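Local coordinates for prolyl-tRNA synthetase (Naegleria fowleri, PDB 6UYH), which probably catalyses the ATP-dependent attachment of proline to its cognate tRNA, and is held here with the inhibitor halofuginone and the ATP analogue AMPPNP, at residues Q168-F174 and Y265-L271; F214-T220 and H240-F246; V290-R294 and D399-M405; G354-E360 and I371-R376. All coordinates share one frame; numbering follows the deposited sequence.

Contact 1. Residues Q168-F174 and Y265-L271; sequences QEGHSAF and YQNSWGL. With HFG (7-bromo-6-chloro-3-{3-[(2R,3S)-3-hydroxypiperidin-2-yl]-2-oxopropyl}quinazolin-4(3H)-one), chain D.
Trp269 lays its indole across Gly170 where strands 164-174 and 261-272 run antiparallel, neighbours in the sheet that forms the class II aminoacyl-tRNA synthetase catalytic core. Backbone bonding is complete over the pairing: Gln168, Gly170, Ser172 and Phe174 form hydrogen-bonded pairs with Leu271, Trp269, Asn267 and Tyr265. The straightest link, Gly170 N to Trp269 O, is 2.8 Å long at 171°.

Aromatic packing marks the face carrying Trp269. Gly170 CA stands 3.4 Å from the centroid of the Trp269 six-membered ring, almost on its normal, and glycine leaves room for so close a fit. A first torsion of 22° swings the indole back over the partner strand. The bent side chain of Gln168 crosses it, NE2 lying 3.5 Å from Trp269 CZ3; NE2 is bonded to Asn143 and OE1 to Tyr191. Polar ends on this face converge on Glu183 of helix 177-198, which bonds Ser172 OG, Asn267 ND2 and Trp269 NE1; Asn267 ND2 also donates to Ala180 O.

On the opposite face, Glu169, His171 and Ser268 border the inhibitor. His171 NE2 donates to Glu169 OE2 at 2.8 Å, with the oxygen close to the imidazole plane but the donor well out of the carboxylate plane; His171 ND1 is bonded to Tyr125 and Glu169 OE1 to Ser120. Beside this pair sits the piperidine of halofuginone, which in related enzymes occupies the proline site: Glu169 CB is 3.7 Å from C5' and Gly270 N 3.4 Å from C4'. Farther along, a water receives Gln266 NE2 at 2.9 Å and donates to Ser172 O.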
# COMPACT_ATOMS: atom_id res chain seq x y z
N GLN A 168 3.47 -2.94 8.58
CA GLN A 168 3.86 -4.15 7.88
C GLN A 168 3.89 -5.25 8.93
O GLN A 168 4.23 -5.00 10.09
CB GLN A 168 5.24 -4.06 7.20
CG GLN A 168 6.42 -3.67 8.13
CD GLN A 168 6.97 -4.80 9.03
OE1 GLN A 168 7.48 -4.52 10.13
NE2 GLN A 168 6.89 -6.05 8.57
N GLU A 169 3.48 -6.46 8.53
CA GLU A 169 3.68 -7.64 9.35
C GLU A 169 4.42 -8.68 8.52
O GLU A 169 4.02 -9.00 7.39
CB GLU A 169 2.35 -8.20 9.91
CG GLU A 169 1.30 -8.50 8.83
CD GLU A 169 -0.01 -9.00 9.41
OE1 GLU A 169 -1.07 -8.55 8.94
OE2 GLU A 169 0.03 -9.85 10.33
N GLY A 170 5.52 -9.19 9.07
CA GLY A 170 6.31 -10.23 8.43
C GLY A 170 6.11 -11.53 9.19
O GLY A 170 5.99 -11.52 10.41
N HIS A 171 6.03 -12.63 8.45
CA HIS A 171 5.78 -13.96 9.01
C HIS A 171 6.73 -14.91 8.29
O HIS A 171 6.60 -15.12 7.08
CB HIS A 171 4.32 -14.37 8.80
CG HIS A 171 3.34 -13.48 9.48
ND1 HIS A 171 2.77 -13.80 10.70
CD2 HIS A 171 2.82 -12.28 9.13
CE1 HIS A 171 1.95 -12.83 11.07
NE2 HIS A 171 1.96 -11.90 10.14
N SER A 172 7.67 -15.50 9.03
CA SER A 172 8.65 -16.39 8.43
C SER A 172 8.61 -17.76 9.08
O SER A 172 8.28 -17.90 10.25
CB SER A 172 10.06 -15.80 8.56
OG SER A 172 10.15 -14.60 7.82
N ALA A 173 8.97 -18.78 8.29
CA ALA A 173 9.06 -20.16 8.74
C ALA A 173 10.41 -20.73 8.34
O ALA A 173 10.89 -20.48 7.23
CB ALA A 173 7.93 -21.01 8.13
N PHE A 174 11.00 -21.53 9.23
CA PHE A 174 12.36 -22.06 9.06
C PHE A 174 12.40 -23.52 9.46
O PHE A 174 11.56 -24.01 10.22
CB PHE A 174 13.38 -21.30 9.93
CG PHE A 174 13.42 -19.83 9.65
CD1 PHE A 174 14.34 -19.30 8.75
CD2 PHE A 174 12.56 -18.97 10.30
CE1 PHE A 174 14.40 -17.94 8.50
CE2 PHE A 174 12.60 -17.60 10.06
CZ PHE A 174 13.53 -17.09 9.16
N TYR A 265 9.91 -23.89 12.57
CA TYR A 265 10.12 -22.77 13.48
C TYR A 265 9.65 -21.50 12.80
O TYR A 265 9.89 -21.30 11.61
CB TYR A 265 11.59 -22.67 13.87
CG TYR A 265 12.03 -23.79 14.78
CD1 TYR A 265 12.08 -23.61 16.16
CD2 TYR A 265 12.36 -25.04 14.26
CE1 TYR A 265 12.47 -24.64 17.00
CE2 TYR A 265 12.75 -26.08 15.11
CZ TYR A 265 12.80 -25.87 16.47
OH TYR A 265 13.18 -26.88 17.32
N GLN A 266 8.95 -20.64 13.55
CA GLN A 266 8.37 -19.44 12.98
C GLN A 266 8.73 -18.20 13.78
O GLN A 266 8.97 -18.26 14.99
CB GLN A 266 6.85 -19.51 12.89
CG GLN A 266 6.34 -20.51 11.87
CD GLN A 266 4.84 -20.68 11.97
OE1 GLN A 266 4.36 -21.52 12.74
NE2 GLN A 266 4.09 -19.88 11.22
N ASN A 267 8.75 -17.07 13.07
CA ASN A 267 8.81 -15.73 13.64
C ASN A 267 7.67 -14.90 13.07
O ASN A 267 7.14 -15.20 12.00
CB ASN A 267 10.12 -15.01 13.29
CG ASN A 267 11.35 -15.76 13.71
OD1 ASN A 267 11.35 -16.51 14.69
ND2 ASN A 267 12.43 -15.54 12.97
N SER A 268 7.32 -13.82 13.78
CA SER A 268 6.55 -12.74 13.17
C SER A 268 7.02 -11.42 13.76
O SER A 268 7.61 -11.37 14.84
CB SER A 268 5.03 -12.93 13.34
OG SER A 268 4.64 -12.80 14.69
N TRP A 269 6.79 -10.33 13.02
CA TRP A 269 7.37 -9.05 13.40
C TRP A 269 6.55 -7.95 12.74
O TRP A 269 6.08 -8.12 11.61
CB TRP A 269 8.85 -8.94 13.00
CG TRP A 269 9.31 -9.88 11.86
CD1 TRP A 269 9.73 -11.19 11.98
CD2 TRP A 269 9.41 -9.56 10.45
NE1 TRP A 269 10.07 -11.70 10.74
CE2 TRP A 269 9.89 -10.72 9.79
CE3 TRP A 269 9.16 -8.41 9.70
CZ2 TRP A 269 10.11 -10.76 8.41
CZ3 TRP A 269 9.38 -8.45 8.31
CH2 TRP A 269 9.84 -9.62 7.68
N GLY A 270 6.36 -6.84 13.45
CA GLY A 270 5.55 -5.75 12.90
C GLY A 270 6.03 -4.39 13.35
O GLY A 270 6.57 -4.23 14.45
N LEU A 271 5.78 -3.40 12.50
CA LEU A 271 6.14 -2.00 12.71
C LEU A 271 5.00 -1.18 12.11
O LEU A 271 4.56 -1.48 11.00
CB LEU A 271 7.46 -1.67 11.99
CG LEU A 271 8.00 -0.24 12.08
CD1 LEU A 271 8.75 -0.06 13.39
CD2 LEU A 271 8.91 0.06 10.88
O4' HFG D . -0.39 -9.01 16.71
C21 HFG D . 0.23 -9.56 17.60
C3' HFG D . 1.48 -10.35 17.33
C2' HFG D . 2.27 -9.95 16.08
N1' HFG D . 1.54 -10.24 14.83
C6' HFG D . 2.36 -9.99 13.65
C5' HFG D . 2.84 -8.56 13.58
C4' HFG D . 3.56 -8.17 14.87
C39 HFG D . 2.70 -8.48 16.08
O7' HFG D . 3.43 -8.19 17.28
C1' HFG D . -0.25 -9.49 19.06
N3 HFG D . -1.68 -9.19 19.15
C4 HFG D . -2.57 -10.16 18.73
O11 HFG D . -2.19 -11.25 18.35
C10 HFG D . -3.98 -9.73 18.77
C5 HFG D . -4.99 -10.60 18.39
C2 HFG D . -2.09 -7.95 19.56
N1 HFG D . -3.30 -7.52 19.59
C9 HFG D . -4.28 -8.42 19.17
C8 HFG D . -5.61 -7.98 19.13
C7 HFG D . -6.60 -8.86 18.73
BR1 HFG D . -8.37 -8.20 18.59
C6 HFG D . -6.30 -10.16 18.39
CL1 HFG D . -7.56 -11.30 18.01
O HOH W 1 5.35 -17.30 10.66

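Contact 2. Residues F214-T220 and H240-F246; sequences FAGADYT and HHLGQNF. With HFG (7-bromo-6-chloro-3-{3-[(2R,3S)-3-hydroxypiperidin-2-yl]-2-oxopropyl}quinazolin-4(3H)-one), chain D.
Thr220 OG1 is gripped from two directions: His240 ND1 lies 2.8 Å away, and Phe214 N donates to the same oxygen from 3.1 Å. The hydroxyl meets the imidazole of His240 in its ring plane, which, with the bond from NE2 to O7', restrains the rotation of the imidazole. In that second bond His240 NE2 donates to the piperidine hydroxyl O7' of halofuginone at 2.8 Å.

Phe214 walls the same pocket. With CG anti to the backbone N (chi1 -179°), its ring turns an edge to the face of His240, while one of its own faces carries C3' of the inhibitor, 3.7 Å above the plane. Gly216 N covers the opposite face. The Phe246 ring meets that of Phe214 rim to rim, and Leu242 CD2 touches Phe214 CD1 at 3.9 Å.

Asn245, at the end of the 242-245 turn, forms a second polar knot. Its ND2 donates to Asp218 OD1 at 3.0 Å and to Gly216 O at 3.2 Å, approaching each acceptor from above its plane. Asp218 and Tyr219 both face His241 in a classic beta bulge, their two N-H groups sharing His241 O through weak bonds. His241 CB rests over the Tyr219 ring.

These residues lie at the open end of the hairpin of strands 219-227 and 232-243. Helix 177-198 backs His241 and Tyr219, strand 261-272 pairs alongside His240 and Leu242, and helix 121-131 touches Phe214 and Phe246 through Glu121.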
# COMPACT_ATOMS: atom_id res chain seq x y z
N PHE A 214 4.24 -11.49 23.61
CA PHE A 214 3.13 -12.11 22.89
C PHE A 214 2.88 -13.51 23.45
O PHE A 214 3.79 -14.34 23.50
CB PHE A 214 3.47 -12.15 21.40
CG PHE A 214 2.40 -12.75 20.52
CD1 PHE A 214 2.75 -13.41 19.35
CD2 PHE A 214 1.06 -12.65 20.84
CE1 PHE A 214 1.79 -13.95 18.50
CE2 PHE A 214 0.08 -13.20 20.01
CZ PHE A 214 0.46 -13.84 18.84
N ALA A 215 1.64 -13.76 23.88
CA ALA A 215 1.31 -15.04 24.48
C ALA A 215 1.60 -16.21 23.54
O ALA A 215 1.86 -17.33 24.01
CB ALA A 215 -0.16 -15.06 24.91
N GLY A 216 1.58 -15.98 22.24
CA GLY A 216 1.96 -17.02 21.31
C GLY A 216 3.44 -17.16 21.04
O GLY A 216 3.82 -18.03 20.26
N ALA A 217 4.30 -16.35 21.66
CA ALA A 217 5.72 -16.36 21.33
C ALA A 217 6.53 -17.09 22.39
O ALA A 217 6.17 -17.10 23.58
CB ALA A 217 6.26 -14.93 21.17
N ASP A 218 7.62 -17.72 21.95
CA ASP A 218 8.62 -18.19 22.90
C ASP A 218 9.32 -17.01 23.56
O ASP A 218 9.52 -17.00 24.78
CB ASP A 218 9.62 -19.11 22.22
CG ASP A 218 9.12 -20.55 22.11
OD1 ASP A 218 8.11 -20.88 22.76
OD2 ASP A 218 9.74 -21.34 21.37
N TYR A 219 9.70 -16.00 22.77
CA TYR A 219 10.22 -14.77 23.33
C TYR A 219 9.95 -13.62 22.37
O TYR A 219 9.81 -13.83 21.16
CB TYR A 219 11.72 -14.86 23.64
CG TYR A 219 12.63 -15.05 22.44
CD1 TYR A 219 13.09 -16.31 22.08
CD2 TYR A 219 13.05 -13.96 21.69
CE1 TYR A 219 13.94 -16.49 20.99
CE2 TYR A 219 13.89 -14.13 20.59
CZ TYR A 219 14.32 -15.39 20.25
OH TYR A 219 15.16 -15.55 19.18
N THR A 220 9.86 -12.41 22.93
CA THR A 220 9.51 -11.21 22.18
C THR A 220 10.61 -10.17 22.37
O THR A 220 11.02 -9.90 23.50
CB THR A 220 8.17 -10.64 22.67
OG1 THR A 220 7.12 -11.56 22.37
CG2 THR A 220 7.87 -9.30 22.01
N HIS A 240 9.14 -11.24 17.17
CA HIS A 240 8.88 -12.43 17.98
C HIS A 240 9.57 -13.65 17.39
O HIS A 240 9.52 -13.87 16.18
CB HIS A 240 7.39 -12.79 18.02
CG HIS A 240 6.49 -11.67 18.42
ND1 HIS A 240 6.37 -11.24 19.73
CD2 HIS A 240 5.61 -10.93 17.70
CE1 HIS A 240 5.49 -10.27 19.79
NE2 HIS A 240 5.01 -10.06 18.57
N HIS A 241 10.14 -14.49 18.26
CA HIS A 241 10.36 -15.88 17.92
C HIS A 241 9.16 -16.69 18.42
O HIS A 241 8.88 -16.71 19.63
CB HIS A 241 11.66 -16.42 18.52
CG HIS A 241 11.90 -17.87 18.21
ND1 HIS A 241 11.85 -18.38 16.93
CD2 HIS A 241 12.17 -18.92 19.02
CE1 HIS A 241 12.08 -19.68 16.96
NE2 HIS A 241 12.28 -20.04 18.22
N LEU A 242 8.44 -17.32 17.50
CA LEU A 242 7.24 -18.06 17.85
C LEU A 242 7.54 -19.53 18.14
O LEU A 242 6.63 -20.26 18.57
CB LEU A 242 6.21 -17.94 16.71
CG LEU A 242 5.81 -16.53 16.25
CD1 LEU A 242 4.88 -16.61 15.04
CD2 LEU A 242 5.16 -15.73 17.38
N GLY A 243 8.78 -19.95 17.97
CA GLY A 243 9.13 -21.34 18.17
C GLY A 243 8.30 -22.22 17.27
O GLY A 243 8.08 -21.92 16.09
N GLN A 244 7.80 -23.32 17.84
CA GLN A 244 6.88 -24.22 17.16
C GLN A 244 5.46 -24.10 17.70
O GLN A 244 4.63 -24.98 17.48
CB GLN A 244 7.38 -25.66 17.28
CG GLN A 244 8.75 -25.88 16.64
CD GLN A 244 9.34 -27.24 16.96
OE1 GLN A 244 9.22 -27.73 18.08
NE2 GLN A 244 9.97 -27.86 15.96
N ASN A 245 5.16 -23.00 18.40
CA ASN A 245 3.85 -22.84 19.02
C ASN A 245 2.74 -22.77 17.99
O ASN A 245 1.69 -23.40 18.16
CB ASN A 245 3.85 -21.58 19.89
CG ASN A 245 4.81 -21.68 21.06
OD1 ASN A 245 4.98 -22.75 21.64
ND2 ASN A 245 5.45 -20.58 21.41
N PHE A 246 2.94 -22.01 16.91
CA PHE A 246 1.92 -21.91 15.88
C PHE A 246 2.00 -23.06 14.88
O PHE A 246 0.98 -23.44 14.30
CB PHE A 246 2.01 -20.57 15.15
CG PHE A 246 1.38 -19.43 15.92
CD1 PHE A 246 2.10 -18.71 16.85
CD2 PHE A 246 0.04 -19.11 15.72
CE1 PHE A 246 1.52 -17.67 17.56
CE2 PHE A 246 -0.55 -18.07 16.42
CZ PHE A 246 0.19 -17.35 17.34
O4' HFG D . -0.39 -9.01 16.71
C21 HFG D . 0.23 -9.56 17.60
C3' HFG D . 1.48 -10.35 17.33
C2' HFG D . 2.27 -9.95 16.08
N1' HFG D . 1.54 -10.24 14.83
C6' HFG D . 2.36 -9.99 13.65
C5' HFG D . 2.84 -8.56 13.58
C4' HFG D . 3.56 -8.17 14.87
C39 HFG D . 2.70 -8.48 16.08
O7' HFG D . 3.43 -8.19 17.28
C1' HFG D . -0.25 -9.49 19.06
N3 HFG D . -1.68 -9.19 19.15
C4 HFG D . -2.57 -10.16 18.73
O11 HFG D . -2.19 -11.25 18.35
C10 HFG D . -3.98 -9.73 18.77
C5 HFG D . -4.99 -10.60 18.39
C2 HFG D . -2.09 -7.95 19.56
N1 HFG D . -3.30 -7.52 19.59
C9 HFG D . -4.28 -8.42 19.17
C8 HFG D . -5.61 -7.98 19.13
C7 HFG D . -6.60 -8.86 18.73
BR1 HFG D . -8.37 -8.20 18.59
C6 HFG D . -6.30 -10.16 18.39
CL1 HFG D . -7.56 -11.30 18.01
O HOH W 2 8.18 -23.76 20.71
O HOH W 3 11.91 -22.02 20.25

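Contact 3. Residues V290-R294 and D399-M405; sequences VLPPR and DKIHDSM. With EDO (1,2-ethanediol), chain Q; EDO (1,2-ethanediol), chain Z; EDO (1,2-ethanediol), chain B.
A salt bridge combined with a guanidinium-imidazole stack fastens Arg294 to helix 391-415. The Arg294 group lies flat on the His402 ring, centres 3.8 Å apart and planes 18° from parallel, while NH2 reaches Asp399 OD1 at 3.0 Å along a nearly straight bond of 171°. The oxygen sits in the guanidinium plane, yet the donor approaches it from above the carboxylate plane, so the two flat groups are steeply turned. An arginine chain extended from CG to NE is what brings the head group this far over the helix. Other N-H groups of the head are engaged too: NH1 bonds Glu197 O, NE donates to O1 of an ethanediol, probably from the crystallisation liquor, that itself donates to Asp399 OD1, and NH2 also reaches a water bound by Asp403. A positive charge so placed would be expected to disfavour protonation of His402. Another water connects Arg294 N, at 2.8 Å, with His402 ND1.

In fold terms, residues 290-294 form an irregular segment between helix 274-283 and strand 300-304, the latter in the sheet that also holds strands 357-361 and 370-375. Helix 391-415 also holds this segment with apolar side chains. Met405 turns at its last torsion (chi3 60°) and carries CE against the backbone of the segment, 3.7 Å from Pro292 N and 4.0 Å from Val290 CG1. One helical turn earlier, Ile401 CG2 touches Pro293 CG at 4.0 Å. Met279 and His283 of helix 274-283 also pack against Pro292.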
# COMPACT_ATOMS: atom_id res chain seq x y z
N VAL A 290 9.13 19.35 13.06
CA VAL A 290 10.57 19.34 12.75
C VAL A 290 10.84 18.00 12.07
O VAL A 290 10.89 16.96 12.73
CB VAL A 290 11.46 19.52 13.98
CG1 VAL A 290 12.94 19.55 13.57
CG2 VAL A 290 11.11 20.82 14.73
N LEU A 291 11.03 18.03 10.73
CA LEU A 291 11.09 16.77 9.98
C LEU A 291 12.53 16.28 9.83
O LEU A 291 13.37 17.03 9.33
CB LEU A 291 10.46 16.93 8.60
CG LEU A 291 8.96 17.16 8.59
CD1 LEU A 291 8.49 17.74 7.25
CD2 LEU A 291 8.24 15.86 8.92
N PRO A 292 12.84 15.05 10.21
CA PRO A 292 14.13 14.46 9.84
C PRO A 292 14.29 14.48 8.34
O PRO A 292 13.35 14.12 7.61
CB PRO A 292 14.03 13.02 10.38
CG PRO A 292 12.89 13.02 11.35
CD PRO A 292 11.94 14.07 10.83
N PRO A 293 15.43 14.94 7.83
CA PRO A 293 15.56 15.16 6.38
C PRO A 293 15.22 13.96 5.50
O PRO A 293 14.70 14.15 4.39
CB PRO A 293 17.04 15.56 6.23
CG PRO A 293 17.36 16.25 7.53
CD PRO A 293 16.55 15.52 8.59
N ARG A 294 15.47 12.74 5.94
CA ARG A 294 15.24 11.60 5.06
C ARG A 294 13.77 11.23 4.91
O ARG A 294 13.44 10.42 4.03
CB ARG A 294 16.06 10.40 5.56
CG ARG A 294 17.56 10.61 5.30
CD ARG A 294 18.46 9.83 6.25
NE ARG A 294 19.78 10.46 6.36
CZ ARG A 294 20.73 10.07 7.20
NH1 ARG A 294 20.52 9.04 8.01
NH2 ARG A 294 21.90 10.71 7.23
N ASP A 399 22.56 15.94 6.30
CA ASP A 399 23.04 14.86 7.16
C ASP A 399 23.46 15.40 8.52
O ASP A 399 23.26 14.74 9.55
CB ASP A 399 24.20 14.13 6.48
CG ASP A 399 23.75 13.34 5.27
OD1 ASP A 399 22.60 12.87 5.26
OD2 ASP A 399 24.55 13.19 4.32
N LYS A 400 24.04 16.60 8.55
CA LYS A 400 24.40 17.23 9.82
C LYS A 400 23.16 17.48 10.66
O LYS A 400 23.17 17.27 11.88
CB LYS A 400 25.16 18.53 9.56
CG LYS A 400 25.90 19.09 10.75
CD LYS A 400 26.58 20.43 10.41
CE LYS A 400 27.83 20.64 11.26
NZ LYS A 400 27.86 21.97 11.96
N ILE A 401 22.07 17.94 10.03
CA ILE A 401 20.82 18.14 10.75
C ILE A 401 20.30 16.82 11.30
O ILE A 401 19.91 16.71 12.47
CB ILE A 401 19.78 18.82 9.84
CG1 ILE A 401 20.17 20.28 9.58
CG2 ILE A 401 18.38 18.75 10.45
CD1 ILE A 401 19.26 20.97 8.55
N HIS A 402 20.31 15.78 10.46
CA HIS A 402 19.88 14.46 10.93
C HIS A 402 20.70 14.01 12.14
O HIS A 402 20.14 13.57 13.15
CB HIS A 402 20.00 13.42 9.81
CG HIS A 402 19.83 12.02 10.32
ND1 HIS A 402 18.61 11.37 10.27
CD2 HIS A 402 20.69 11.19 10.95
CE1 HIS A 402 18.75 10.17 10.82
NE2 HIS A 402 19.99 10.04 11.25
N ASP A 403 22.02 14.09 12.03
CA ASP A 403 22.88 13.64 13.13
C ASP A 403 22.59 14.43 14.41
O ASP A 403 22.55 13.84 15.50
CB ASP A 403 24.35 13.77 12.74
CG ASP A 403 24.73 12.83 11.60
OD1 ASP A 403 23.93 11.93 11.27
OD2 ASP A 403 25.82 13.00 11.03
N SER A 404 22.40 15.74 14.30
CA SER A 404 22.16 16.56 15.48
C SER A 404 20.84 16.20 16.15
O SER A 404 20.75 16.12 17.38
CB SER A 404 22.16 18.05 15.11
OG SER A 404 23.42 18.48 14.62
N MET A 405 19.80 15.99 15.34
CA MET A 405 18.49 15.60 15.87
C MET A 405 18.58 14.28 16.63
O MET A 405 18.04 14.15 17.73
CB MET A 405 17.47 15.51 14.73
CG MET A 405 17.13 16.87 14.11
SD MET A 405 16.04 16.75 12.68
CE MET A 405 14.60 15.95 13.39
C1 EDO Q . 19.57 13.32 3.51
O1 EDO Q . 20.44 12.24 3.88
C2 EDO Q . 20.29 14.19 2.49
O2 EDO Q . 20.85 13.35 1.47
C1 EDO Z . 26.03 18.27 17.29
O1 EDO Z . 24.81 18.87 16.85
C2 EDO Z . 25.80 16.78 17.53
O2 EDO Z . 25.92 16.07 16.30
C1 EDO B . 26.43 24.58 9.49
O1 EDO B . 27.72 24.73 10.10
C2 EDO B . 25.35 24.96 10.49
O2 EDO B . 25.46 24.09 11.62
O HOH W 4 16.34 11.84 8.48
O HOH W 5 24.08 10.45 8.94

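Contact 4. Residues G354-E360 and I371-R376; sequences GVPLRIE and IMLCRR. With EDO (1,2-ethanediol), chain B.
Cys374 lies against one face of the guanidinium of Arg358, directly across the antiparallel pair formed by strands 357-361 and 370-375 of the anticodon-binding domain. Its SG, anti to the backbone N (chi1 -178°), comes within 3.5 Å of Arg358 NH2, and its CB lies over that face of the group. Two backbone bonds join this pair, Arg358 N to Cys374 O and Cys374 N to Arg358 O, each 3.0 Å long.

Glu360 projects from the same face of the sheet and meets the edge of the guanidinium. Its OE2 takes both NE, at 2.8 Å, and NH2, at 2.9 Å, from Arg358, a side-on grip on a single oxygen in which both bonds run close to the guanidinium plane. Glu351 holds NH1 of the same arginine, and Tyr347 adds a cation-pi contact, so the group is fixed from several directions.

Met372 runs alongside Glu360, its CG 3.6 Å from Glu360 OE1, with the chain bending beyond CG (chi2 74°). Glu360 N donates to Met372 O at 2.8 Å.

On the reverse face Ile359, Leu357 and Leu373 make an apolar patch, with Arg375 beside it; Ile359 CG2 meets Ile371 CD1 at 3.9 Å. Strand 300-304 flanks residues 357-360 and strand 381-385 flanks 371-375, making this a central pairing of a five-strand mixed sheet, with helix 391-415 packed on Leu357 and Arg375, and helix 343-353 supplying Glu351 and Tyr347 to Arg358.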
# COMPACT_ATOMS: atom_id res chain seq x y z
N GLY A 354 7.58 21.89 8.91
CA GLY A 354 8.68 21.03 9.30
C GLY A 354 9.87 20.99 8.37
O GLY A 354 10.77 20.18 8.60
N VAL A 355 9.90 21.84 7.34
CA VAL A 355 10.98 21.74 6.35
C VAL A 355 12.33 21.91 7.03
O VAL A 355 12.55 22.91 7.74
CB VAL A 355 10.77 22.78 5.24
CG1 VAL A 355 11.95 22.77 4.29
CG2 VAL A 355 9.47 22.48 4.47
N PRO A 356 13.27 20.98 6.86
CA PRO A 356 14.51 21.05 7.66
C PRO A 356 15.47 22.17 7.27
O PRO A 356 16.19 22.67 8.14
CB PRO A 356 15.14 19.66 7.46
CG PRO A 356 14.41 19.04 6.32
CD PRO A 356 13.05 19.65 6.29
N LEU A 357 15.51 22.60 6.01
CA LEU A 357 16.49 23.60 5.62
C LEU A 357 15.85 24.66 4.74
O LEU A 357 15.10 24.34 3.81
CB LEU A 357 17.67 22.96 4.89
CG LEU A 357 18.82 23.87 4.45
CD1 LEU A 357 19.53 24.51 5.67
CD2 LEU A 357 19.79 23.10 3.59
N ARG A 358 16.13 25.92 5.05
CA ARG A 358 15.66 27.05 4.26
C ARG A 358 16.86 27.78 3.67
O ARG A 358 17.86 28.02 4.36
CB ARG A 358 14.83 28.01 5.11
CG ARG A 358 14.45 29.32 4.44
CD ARG A 358 13.52 30.13 5.32
NE ARG A 358 14.20 30.88 6.38
CZ ARG A 358 13.91 30.81 7.67
NH1 ARG A 358 12.94 30.02 8.10
NH2 ARG A 358 14.60 31.54 8.55
N ILE A 359 16.77 28.12 2.38
CA ILE A 359 17.75 28.96 1.71
C ILE A 359 17.09 30.30 1.43
O ILE A 359 16.04 30.35 0.77
CB ILE A 359 18.27 28.31 0.41
CG1 ILE A 359 19.04 27.02 0.75
CG2 ILE A 359 19.15 29.29 -0.39
CD1 ILE A 359 19.60 26.29 -0.44
N GLU A 360 17.68 31.38 1.95
CA GLU A 360 17.22 32.74 1.71
C GLU A 360 18.19 33.40 0.74
O GLU A 360 19.39 33.47 1.03
CB GLU A 360 17.14 33.54 3.01
CG GLU A 360 16.31 32.89 4.12
CD GLU A 360 16.50 33.60 5.46
OE1 GLU A 360 17.15 34.66 5.49
OE2 GLU A 360 15.99 33.09 6.48
N ILE A 371 24.82 32.83 -0.08
CA ILE A 371 23.42 32.63 0.27
C ILE A 371 23.33 32.42 1.77
O ILE A 371 24.32 32.13 2.45
CB ILE A 371 22.79 31.44 -0.48
CG1 ILE A 371 23.64 30.18 -0.29
CG2 ILE A 371 22.62 31.76 -1.95
CD1 ILE A 371 22.99 28.92 -0.81
N MET A 372 22.11 32.55 2.29
CA MET A 372 21.84 32.40 3.72
C MET A 372 21.08 31.10 3.95
O MET A 372 20.11 30.81 3.24
CB MET A 372 21.03 33.59 4.24
CG MET A 372 20.58 33.46 5.69
SD MET A 372 21.93 33.72 6.86
CE MET A 372 22.34 35.43 6.53
N LEU A 373 21.54 30.32 4.91
CA LEU A 373 20.93 29.04 5.27
C LEU A 373 20.40 29.12 6.69
O LEU A 373 21.00 29.77 7.55
CB LEU A 373 21.93 27.88 5.13
CG LEU A 373 22.08 27.20 3.77
CD1 LEU A 373 22.46 28.19 2.69
CD2 LEU A 373 23.10 26.08 3.83
N CYS A 374 19.26 28.48 6.93
CA CYS A 374 18.69 28.40 8.28
C CYS A 374 18.19 26.98 8.50
O CYS A 374 17.37 26.48 7.72
CB CYS A 374 17.55 29.40 8.47
SG CYS A 374 16.84 29.40 10.14
N ARG A 375 18.69 26.33 9.55
CA ARG A 375 18.33 24.95 9.85
C ARG A 375 17.21 24.91 10.89
O ARG A 375 17.29 25.60 11.92
CB ARG A 375 19.55 24.15 10.32
CG ARG A 375 20.34 24.75 11.46
CD ARG A 375 21.62 23.95 11.69
NE ARG A 375 21.35 22.66 12.32
CZ ARG A 375 22.29 21.79 12.66
NH1 ARG A 375 23.56 22.06 12.41
NH2 ARG A 375 21.95 20.65 13.24
N ARG A 376 16.19 24.10 10.61
CA ARG A 376 14.94 24.10 11.38
C ARG A 376 15.13 23.57 12.80
O ARG A 376 14.45 24.02 13.73
CB ARG A 376 13.90 23.26 10.64
CG ARG A 376 12.57 23.07 11.35
CD ARG A 376 11.76 24.36 11.45
NE ARG A 376 10.49 24.09 12.12
CZ ARG A 376 10.31 24.17 13.43
NH1 ARG A 376 11.31 24.54 14.23
NH2 ARG A 376 9.12 23.89 13.95
C1 EDO B . 26.43 24.58 9.49
O1 EDO B . 27.72 24.73 10.10
C2 EDO B . 25.35 24.96 10.49
O2 EDO B . 25.46 24.09 11.62

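The four contacts fall into two pairs at opposite sides of the chain's centre. Contacts 1 and 2, centred 10 Å apart, are adjoining parts of the catalytic sheet: Ser268 O and His240 N lie 2.8 Å apart, a probable hydrogen bond, and both contacts line the halofuginone pocket next to bound AMPPNP. Contacts 3 and 4, 12 Å between centres, meet through Leu291 N and Gly354 O at 3.0 Å and through Ser404 OG and Arg375 NH2, also 3.0 Å. Contact 3 is the nearer of these to contact 1, about 31 Å away between centres, whereas contact 4, in the anticodon-binding domain, is about 41 Å from it.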